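Local coordinates for terminase, large subunit (PDB 4DKW), which drives ATP-powered packaging of viral DNA into empty capsids and cuts the genome as an endonuclease, this chain being its C-terminal nuclease domain, at residues P23-I29 with A186-I192. Sequence-based numbering, arbitrary orientation.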
loop_
_atom_site.group_PDB
_atom_site.type_symbol
_atom_site.label_atom_id
_atom_site.label_comp_id
_atom_site.label_asym_id
_atom_site.label_seq_id
_atom_site.Cartn_x
_atom_site.Cartn_y
_atom_site.Cartn_z
ATOM N N PRO A 23 -1.288 12.546 14.435
ATOM C CA PRO A 23 -1.973 12.729 15.719
ATOM C C PRO A 23 -2.125 11.389 16.454
ATOM O O PRO A 23 -2.205 10.332 15.821
ATOM C CB PRO A 23 -3.345 13.280 15.307
ATOM C CG PRO A 23 -3.127 13.884 13.955
ATOM C CD PRO A 23 -2.111 12.994 13.298
ATOM N N ASP A 24 -2.153 11.452 17.779
ATOM C CA ASP A 24 -2.266 10.280 18.639
ATOM C C ASP A 24 -3.440 9.361 18.309
ATOM O O ASP A 24 -3.360 8.150 18.493
ATOM C CB ASP A 24 -2.405 10.734 20.095
ATOM C CG ASP A 24 -1.075 10.821 20.808
ATOM O OD1 ASP A 24 -0.037 10.602 20.149
ATOM O OD2 ASP A 24 -1.073 11.105 22.027
ATOM N N HIS A 25 -4.535 9.938 17.847
ATOM C CA HIS A 25 -5.773 9.204 17.654
ATOM C C HIS A 25 -5.931 8.663 16.235
ATOM O O HIS A 25 -6.935 8.027 15.935
ATOM C CB HIS A 25 -6.973 10.107 17.978
ATOM C CG HIS A 25 -6.926 11.427 17.272
ATOM N ND1 HIS A 25 -8.033 12.148 16.906
ATOM C CD2 HIS A 25 -5.905 12.152 16.858
ATOM C CE1 HIS A 25 -7.677 13.249 16.297
ATOM N NE2 HIS A 25 -6.387 13.287 16.240
ATOM N N PHE A 26 -4.963 8.918 15.360
ATOM C CA PHE A 26 -5.009 8.340 14.012
ATOM C C PHE A 26 -4.565 6.906 14.112
ATOM O O PHE A 26 -3.813 6.564 15.010
ATOM C CB PHE A 26 -4.088 9.062 13.019
ATOM C CG PHE A 26 -4.652 10.348 12.463
ATOM C CD1 PHE A 26 -5.687 11.013 13.105
ATOM C CD2 PHE A 26 -4.132 10.892 11.299
ATOM C CE1 PHE A 26 -6.182 12.190 12.597
ATOM C CE2 PHE A 26 -4.626 12.069 10.791
ATOM C CZ PHE A 26 -5.654 12.716 11.433
ATOM N N TYR A 27 -5.037 6.073 13.192
ATOM C CA TYR A 27 -4.588 4.692 13.108
ATOM C C TYR A 27 -3.517 4.522 12.030
ATOM O O TYR A 27 -3.488 5.266 11.047
ATOM C CB TYR A 27 -5.772 3.767 12.850
ATOM C CG TYR A 27 -6.659 3.634 14.057
ATOM C CD1 TYR A 27 -6.714 2.445 14.769
ATOM C CD2 TYR A 27 -7.420 4.708 14.506
ATOM C CE1 TYR A 27 -7.515 2.318 15.877
ATOM C CE2 TYR A 27 -8.225 4.593 15.616
ATOM C CZ TYR A 27 -8.273 3.398 16.299
ATOM O OH TYR A 27 -9.078 3.264 17.408
ATOM N N VAL A 28 -2.632 3.552 12.233
ATOM C CA VAL A 28 -1.460 3.376 11.380
ATOM C C VAL A 28 -1.331 1.927 10.925
ATOM O O VAL A 28 -1.455 1.007 11.730
ATOM C CB VAL A 28 -0.152 3.780 12.121
ATOM C CG1 VAL A 28 1.050 3.640 11.197
ATOM C CG2 VAL A 28 -0.243 5.208 12.669
ATOM N N ILE A 29 -1.094 1.729 9.633
ATOM C CA ILE A 29 -0.844 0.395 9.090
ATOM C C ILE A 29 0.164 0.481 7.948
ATOM O O ILE A 29 0.207 1.463 7.211
ATOM C CB ILE A 29 -2.156 -0.323 8.638
ATOM C CG1 ILE A 29 -1.895 -1.803 8.358
ATOM C CG2 ILE A 29 -2.798 0.362 7.426
ATOM C CD1 ILE A 29 -3.114 -2.571 7.982
ATOM N N ALA A 186 -5.114 -1.863 11.465
ATOM C CA ALA A 186 -4.383 -0.637 11.773
ATOM C C ALA A 186 -4.440 -0.353 13.272
ATOM O O ALA A 186 -5.475 -0.536 13.913
ATOM C CB ALA A 186 -4.943 0.528 10.977
ATOM N N ARG A 187 -3.319 0.084 13.834
ATOM C CA ARG A 187 -3.243 0.328 15.268
ATOM C C ARG A 187 -3.216 1.829 15.584
ATOM O O ARG A 187 -2.622 2.618 14.849
ATOM C CB ARG A 187 -2.019 -0.377 15.857
ATOM C CG ARG A 187 -0.684 0.207 15.400
ATOM C CD ARG A 187 0.508 -0.586 15.932
ATOM N NE ARG A 187 0.450 -0.819 17.374
ATOM C CZ ARG A 187 1.478 -1.243 18.105
ATOM N NH1 ARG A 187 2.657 -1.468 17.539
ATOM N NH2 ARG A 187 1.331 -1.428 19.409
ATOM N N MET A 188 -3.875 2.226 16.669
ATOM C CA MET A 188 -3.913 3.636 17.049
ATOM C C MET A 188 -2.520 4.143 17.394
ATOM O O MET A 188 -1.784 3.491 18.125
ATOM C CB MET A 188 -4.852 3.857 18.229
ATOM C CG MET A 188 -5.083 5.319 18.520
ATOM S SD MET A 188 -6.232 5.557 19.869
ATOM C CE MET A 188 -7.691 6.096 18.993
ATOM N N MET A 189 -2.164 5.304 16.852
ATOM C CA MET A 189 -0.835 5.883 17.023
ATOM C C MET A 189 -0.369 5.923 18.482
ATOM O O MET A 189 0.762 5.562 18.777
ATOM C CB MET A 189 -0.785 7.284 16.409
ATOM C CG MET A 189 0.557 7.988 16.541
ATOM S SD MET A 189 1.905 7.224 15.638
ATOM C CE MET A 189 3.206 8.416 15.929
ATOM N N ARG A 190 -1.236 6.344 19.396
ATOM C CA ARG A 190 -0.838 6.423 20.801
ATOM C C ARG A 190 -0.634 5.081 21.497
ATOM O O ARG A 190 0.052 4.991 22.518
ATOM C CB ARG A 190 -1.783 7.307 21.611
ATOM C CG ARG A 190 -3.237 6.896 21.546
ATOM C CD ARG A 190 -3.967 7.341 22.803
ATOM N NE ARG A 190 -4.230 6.187 23.660
ATOM C CZ ARG A 190 -4.700 6.250 24.905
ATOM N NH1 ARG A 190 -4.955 7.424 25.475
ATOM N NH2 ARG A 190 -4.900 5.128 25.584
ATOM N N ASP A 191 -1.233 4.030 20.961
ATOM C CA ASP A 191 -1.060 2.682 21.525
ATOM C C ASP A 191 0.183 1.995 20.945
ATOM O O ASP A 191 0.663 1.023 21.517
ATOM C CB ASP A 191 -2.288 1.820 21.221
ATOM C CG ASP A 191 -3.527 2.284 21.962
ATOM O OD1 ASP A 191 -3.380 3.021 22.975
ATOM O OD2 ASP A 191 -4.644 1.912 21.534
ATOM N N ILE A 192 0.703 2.508 19.825
ATOM C CA ILE A 192 1.889 1.932 19.202
ATOM C C ILE A 192 3.010 1.933 20.212
ATOM O O ILE A 192 3.295 0.918 20.828
ATOM C CB ILE A 192 2.362 2.726 17.964
ATOM C CG1 ILE A 192 1.264 2.792 16.911
ATOM C CG2 ILE A 192 3.597 2.073 17.376
ATOM C CD1 ILE A 192 1.641 3.617 15.699
#
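Met188 extends its CG anti to the backbone N (chi1 -171°), while Tyr27 keeps CG beside its own N and anti to the carbonyl carbon (chi1 -72°), and the two side chains meet on one face of the sheet. The ring lies across the root of the methionine: Met188 CB sits 4.0 Å from the Tyr27 ring centroid, a CH-pi contact over the face. A bend at the last torsion of Met188 brings CE to 3.5 Å from Tyr27 OH, and the sulfur stands oblique to the ring in a Met-aromatic contact. At the ring's edge, near its plane, Ala186 O comes to 3.3 Å from Tyr27 CD1; Lys49 adds a cation-pi contact. On the other sheet face, Val28 CG2 meets Ile192 CD1 at 3.9 Å, the side chains crossing at about a right angle, with Ile81 touching both; Ile192 is poorly ordered, which makes this packing less certain.

Four backbone bonds join the segments. Val28 and Arg187 form an antiparallel hydrogen-bonded pair, N to O in both directions; Tyr27 and Met188 form the adjoining non-hydrogen-bonded pair. Met189 N then reaches Phe26 O at 2.8 Å, nearly in line with the carbonyl, and Arg190 N takes an in-plane lone pair of Asp24 O at 2.9 Å. Asp24 O belongs to the type I turn from Pro23 to Phe26, and this bond ties the turn to the residues that follow strand 187-188. Asp24 CG rests on Arg190 CB, and Asp24 OD1 makes a salt bridge with Lys194.

Away from the magnesium site, the short strand 187-188 thus runs antiparallel along strand 27-33, whose backbone also bonds to strand 40-48, joining the end of the ordered chain to the mixed sheet of an RNase H-like nuclease domain.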